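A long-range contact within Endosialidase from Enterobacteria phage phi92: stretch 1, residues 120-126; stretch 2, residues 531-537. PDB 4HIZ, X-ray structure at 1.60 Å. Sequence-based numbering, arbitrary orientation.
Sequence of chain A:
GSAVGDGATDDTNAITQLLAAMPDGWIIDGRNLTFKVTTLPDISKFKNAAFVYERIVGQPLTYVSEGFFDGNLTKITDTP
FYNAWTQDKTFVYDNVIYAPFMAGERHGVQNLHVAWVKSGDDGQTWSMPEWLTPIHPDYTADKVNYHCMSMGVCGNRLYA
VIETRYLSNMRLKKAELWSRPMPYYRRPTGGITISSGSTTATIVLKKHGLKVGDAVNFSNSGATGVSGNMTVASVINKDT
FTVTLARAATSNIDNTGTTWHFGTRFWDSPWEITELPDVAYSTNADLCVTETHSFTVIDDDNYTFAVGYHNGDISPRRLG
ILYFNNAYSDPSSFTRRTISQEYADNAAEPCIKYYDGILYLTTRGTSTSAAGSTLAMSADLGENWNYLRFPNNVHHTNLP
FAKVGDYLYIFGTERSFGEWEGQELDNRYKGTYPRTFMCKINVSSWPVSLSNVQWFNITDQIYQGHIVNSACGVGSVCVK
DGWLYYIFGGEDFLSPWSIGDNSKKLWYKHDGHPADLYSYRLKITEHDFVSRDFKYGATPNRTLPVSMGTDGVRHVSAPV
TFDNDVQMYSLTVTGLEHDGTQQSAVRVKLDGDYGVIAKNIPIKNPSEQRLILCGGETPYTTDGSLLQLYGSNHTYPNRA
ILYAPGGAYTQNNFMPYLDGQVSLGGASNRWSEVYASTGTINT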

# COMPACT_ATOMS: atom_id res chain seq x y z
N GLY A 120 7.21 -3.28 -16.32
CA GLY A 120 8.38 -2.64 -16.91
C GLY A 120 9.71 -3.27 -16.54
O GLY A 120 10.76 -2.69 -16.83
N ASP A 121 9.69 -4.44 -15.90
CA ASP A 121 10.94 -5.09 -15.49
C ASP A 121 10.96 -6.60 -15.80
O ASP A 121 11.40 -7.41 -14.97
CB ASP A 121 11.22 -4.82 -14.00
CG ASP A 121 10.05 -5.17 -13.12
OD1 ASP A 121 9.19 -6.01 -13.53
OD2 ASP A 121 10.02 -4.66 -11.95
N ASP A 122 10.50 -6.96 -17.01
CA ASP A 122 10.57 -8.33 -17.46
C ASP A 122 9.67 -9.25 -16.63
O ASP A 122 9.92 -10.46 -16.58
CB ASP A 122 12.02 -8.83 -17.56
CG ASP A 122 12.81 -8.04 -18.60
OD1 ASP A 122 12.31 -7.91 -19.73
OD2 ASP A 122 13.88 -7.50 -18.31
N GLY A 123 8.65 -8.69 -15.99
CA GLY A 123 7.63 -9.49 -15.32
C GLY A 123 7.94 -9.71 -13.85
O GLY A 123 7.31 -10.58 -13.22
N GLN A 124 8.90 -8.97 -13.29
CA GLN A 124 9.15 -9.11 -11.86
C GLN A 124 8.11 -8.40 -11.03
O GLN A 124 7.67 -8.94 -10.01
CB GLN A 124 10.54 -8.53 -11.52
CG GLN A 124 11.63 -9.33 -12.18
CD GLN A 124 13.01 -8.81 -11.77
OE1 GLN A 124 13.51 -9.18 -10.70
NE2 GLN A 124 13.60 -7.93 -12.59
N THR A 125 7.75 -7.17 -11.43
CA THR A 125 6.75 -6.39 -10.69
C THR A 125 5.76 -5.77 -11.65
O THR A 125 6.08 -5.54 -12.83
CB THR A 125 7.35 -5.24 -9.81
OG1 THR A 125 7.88 -4.19 -10.64
CG2 THR A 125 8.45 -5.78 -8.85
N TRP A 126 4.54 -5.55 -11.14
CA TRP A 126 3.39 -5.24 -11.98
C TRP A 126 2.63 -4.06 -11.40
O TRP A 126 2.49 -3.93 -10.17
CB TRP A 126 2.49 -6.47 -12.10
CG TRP A 126 3.20 -7.59 -12.79
CD1 TRP A 126 4.13 -8.43 -12.24
CD2 TRP A 126 3.06 -7.98 -14.15
NE1 TRP A 126 4.58 -9.32 -13.19
CE2 TRP A 126 3.92 -9.08 -14.36
CE3 TRP A 126 2.28 -7.51 -15.23
CZ2 TRP A 126 4.03 -9.73 -15.58
CZ3 TRP A 126 2.39 -8.14 -16.45
CH2 TRP A 126 3.27 -9.24 -16.63
N SER A 531 22.55 -11.60 -14.11
CA SER A 531 21.15 -11.51 -13.68
C SER A 531 20.62 -10.08 -13.56
O SER A 531 21.29 -9.18 -13.01
CB SER A 531 20.99 -12.20 -12.32
OG SER A 531 19.67 -12.07 -11.85
N ARG A 532 19.41 -9.90 -14.06
CA ARG A 532 18.69 -8.65 -13.89
C ARG A 532 17.73 -8.73 -12.70
O ARG A 532 16.96 -7.79 -12.45
CB ARG A 532 17.88 -8.35 -15.15
CG ARG A 532 18.67 -7.69 -16.33
CD ARG A 532 19.42 -8.74 -17.09
NE ARG A 532 20.30 -8.24 -18.17
CZ ARG A 532 19.99 -8.27 -19.46
NH1 ARG A 532 18.79 -8.71 -19.86
NH2 ARG A 532 20.88 -7.86 -20.36
N ASP A 533 17.73 -9.86 -11.99
CA ASP A 533 16.67 -10.07 -11.01
C ASP A 533 16.94 -9.30 -9.72
O ASP A 533 18.11 -9.07 -9.35
CB ASP A 533 16.48 -11.57 -10.70
CG ASP A 533 15.79 -12.33 -11.85
OD1 ASP A 533 15.23 -11.71 -12.79
OD2 ASP A 533 15.76 -13.58 -11.79
N PHE A 534 15.87 -8.89 -9.03
CA PHE A 534 16.00 -8.30 -7.69
C PHE A 534 14.91 -8.79 -6.78
O PHE A 534 13.86 -9.25 -7.24
CB PHE A 534 16.00 -6.73 -7.76
CG PHE A 534 14.77 -6.16 -8.45
CD1 PHE A 534 13.56 -6.03 -7.76
CD2 PHE A 534 14.82 -5.79 -9.81
CE1 PHE A 534 12.39 -5.55 -8.40
CE2 PHE A 534 13.67 -5.30 -10.44
CZ PHE A 534 12.47 -5.17 -9.74
N LYS A 535 15.19 -8.73 -5.48
CA LYS A 535 14.18 -8.94 -4.45
C LYS A 535 13.48 -7.60 -4.23
O LYS A 535 14.12 -6.54 -4.26
CB LYS A 535 14.88 -9.34 -3.16
CG LYS A 535 13.91 -9.82 -2.10
CD LYS A 535 14.66 -10.38 -0.86
CE LYS A 535 16.18 -10.57 -1.11
NZ LYS A 535 16.57 -11.71 -2.02
N TYR A 536 12.18 -7.60 -4.00
CA TYR A 536 11.53 -6.31 -3.75
C TYR A 536 11.51 -6.01 -2.28
O TYR A 536 10.90 -6.78 -1.51
CB TYR A 536 10.12 -6.37 -4.29
CG TYR A 536 9.35 -5.08 -4.26
CD1 TYR A 536 9.34 -4.22 -5.37
CD2 TYR A 536 8.60 -4.72 -3.16
CE1 TYR A 536 8.58 -3.06 -5.36
CE2 TYR A 536 7.85 -3.56 -3.14
CZ TYR A 536 7.82 -2.75 -4.25
OH TYR A 536 7.06 -1.62 -4.24
N GLY A 537 12.11 -4.90 -1.87
CA GLY A 537 12.12 -4.56 -0.44
C GLY A 537 11.71 -3.11 -0.23
O GLY A 537 12.01 -2.52 0.80
O HOH W 1 16.20 -9.27 -18.64

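A side-chain amide can bond a distant main chain much as a peptide group would, and Gln124 of this endosialidase illustrates how. The contact joins segments more than 400 residues apart: a type I' turn from Asp121 to Gln124, and a loop that runs into a short strand at Lys535 and Tyr536. The backbones stay apart, with 7.6 Å between the CA atoms of Gln124 and Asp533, so side chains must span the gap. In Gln124, chi1 m and chi2 t carry the amide outward to the opposing main chain, and chi3 of 83° sets the turn of its plane. There Gln124 OE1 accepts a nearly straight hydrogen bond from Phe534 N (2.9 Å), while Gln124 NE2 donates a weak one to Arg532 O (3.4 Å). Gln124 NE2 also donates to Asp121 O (3.3 Å), tying the side chain back to its own turn.

Phe534, with chi1 p, turns one ring face to Gln124 OE1, whereas Asp121 OD2 (3.3 Å from Phe534 CZ) and Thr125 CG2 (4.0 Å from Phe534 CE1) sit at the edge. Asp121, also p, is held by Thr125, whose N donates to Asp121 OD1 (2.8 Å) and whose OG1 donates to Asp121 OD2 (2.6 Å). With its hydroxyl so engaged, Thr125 places its CG2 3.9 Å from Tyr536 CD1. Farther out, a water bridges Asp122 OD2 and Arg532 NH1, 2.9 Å from each.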